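Side-chain contact in DNA-directed RNA polymerase subunit Rpo11 (Thermoplasma acidophilum, PDB 1XPP), which serves as a dimerising subunit of the archaeal RNA polymerase, which probably carries out DNA-dependent synthesis of RNA from ribonucleoside triphosphates: residues R14-S17 / I23-E26. Residues are numbered along the deposited sequence; the frame is centred on the assembly and turned at random.
Sequences RVIS and ITVE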
# COMPACT_ATOMS: atom_id res chain seq x y z
N ARG D 14 -0.56 -11.39 -4.16
CA ARG D 14 -1.32 -11.98 -5.28
C ARG D 14 -0.47 -13.08 -5.84
O ARG D 14 0.71 -12.85 -6.14
CB ARG D 14 -1.54 -10.92 -6.36
CG ARG D 14 -2.34 -11.38 -7.60
CD ARG D 14 -3.81 -11.40 -7.29
NE ARG D 14 -4.68 -11.72 -8.43
CZ ARG D 14 -4.83 -12.94 -8.95
NH1 ARG D 14 -4.13 -13.97 -8.46
NH2 ARG D 14 -5.69 -13.13 -9.96
N VAL D 15 -1.04 -14.25 -6.03
CA VAL D 15 -0.36 -15.32 -6.76
C VAL D 15 -0.32 -14.93 -8.23
O VAL D 15 -1.36 -14.62 -8.81
CB VAL D 15 -1.07 -16.69 -6.60
CG1 VAL D 15 -0.47 -17.73 -7.53
CG2 VAL D 15 -0.96 -17.17 -5.12
N ILE D 16 0.86 -14.93 -8.85
CA ILE D 16 0.93 -14.49 -10.25
C ILE D 16 1.45 -15.54 -11.22
O ILE D 16 1.43 -15.31 -12.45
CB ILE D 16 1.69 -13.19 -10.40
CG1 ILE D 16 3.14 -13.39 -9.95
CG2 ILE D 16 0.93 -12.04 -9.67
CD1 ILE D 16 3.98 -12.21 -10.25
N SER D 17 1.89 -16.68 -10.70
CA SER D 17 2.29 -17.80 -11.50
C SER D 17 2.25 -19.02 -10.62
O SER D 17 2.55 -18.95 -9.43
CB SER D 17 3.71 -17.60 -12.07
OG SER D 17 3.94 -18.54 -13.10
N ILE D 23 5.51 -21.71 -7.26
CA ILE D 23 4.55 -20.63 -7.20
C ILE D 23 5.34 -19.34 -7.12
O ILE D 23 6.47 -19.31 -6.58
CB ILE D 23 3.60 -20.80 -5.96
CG1 ILE D 23 2.36 -19.94 -6.10
CG2 ILE D 23 4.36 -20.56 -4.63
CD1 ILE D 23 1.24 -20.27 -5.07
N THR D 24 4.76 -18.30 -7.71
CA THR D 24 5.30 -16.95 -7.62
C THR D 24 4.22 -16.03 -7.11
O THR D 24 3.08 -16.07 -7.59
CB THR D 24 5.74 -16.46 -9.02
OG1 THR D 24 6.64 -17.42 -9.55
CG2 THR D 24 6.40 -15.07 -8.92
N VAL D 25 4.59 -15.22 -6.12
CA VAL D 25 3.68 -14.32 -5.47
C VAL D 25 4.23 -12.90 -5.55
O VAL D 25 5.40 -12.66 -5.24
CB VAL D 25 3.48 -14.73 -3.97
CG1 VAL D 25 2.45 -13.84 -3.31
CG2 VAL D 25 3.07 -16.17 -3.88
N GLU D 26 3.38 -11.97 -5.98
CA GLU D 26 3.70 -10.55 -5.95
C GLU D 26 3.32 -9.99 -4.58
O GLU D 26 2.18 -10.23 -4.10
CB GLU D 26 2.94 -9.81 -7.06
CG GLU D 26 3.49 -8.41 -7.32
CD GLU D 26 2.82 -7.74 -8.51
OE1 GLU D 26 1.63 -8.01 -8.75
OE2 GLU D 26 3.48 -6.91 -9.17
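Arg14 and Glu26 form a hydrogen-bonded antiparallel pair: Glu26 N donates to Arg14 O at 2.8 Å, and Arg14 N returns a more bent bond (139°) to Glu26 O. The Arg14 guanidinium turns outward to salt bridges with Glu99 of both the second and third subunits. Two residues along, the ladder is interrupted by a classic beta bulge. Ile16 and Ser17 are together paired with the single residue Thr24, whose carbonyl O accepts a nearly straight bond from Ile16 N (2.8 Å) and a weak one from Ser17 N at 3.4 Å. Thr24 N closes the pair by donating to Ser17 O at 2.9 Å. The extra residue shifts the register, and the two short segments run at 133° to each other.

Between these pairs, Val15 and Val25 stand opposite each other as a non-hydrogen-bonded pair. Val15 sends CG2 to Ile23 CD1 (3.8 Å), the two side chains crossing at about a right angle. CG1 of Ile23, anti to the backbone N (chi1 -163°), carries that methyl up to the valine. Phe96 and Phe100 of the second subunit pack on Val25 and Ile23, so this apolar side continues into the subunit interface.

At the bulge, Ile16 lays CG1 against Thr24 CG2 (3.8 Å) while its CG2 branch reaches Glu26 CB at 4.0 Å. An alanine in its place lacks both branches and would probably leave the Thr24 methyl and Glu26 CB without this hydrocarbon contact, opening a gap beside the bulge. Ser17 CB adds a contact with Thr24 CB at 3.8 Å.

Strands 12-19, outermost within the chain, and 22-28, next to strand 64-69, thus form a beta hairpin held by backbone bonds across the bulge, while buried hydrocarbon and a shared arginine tie it to neighbouring copies in the crystallised assembly.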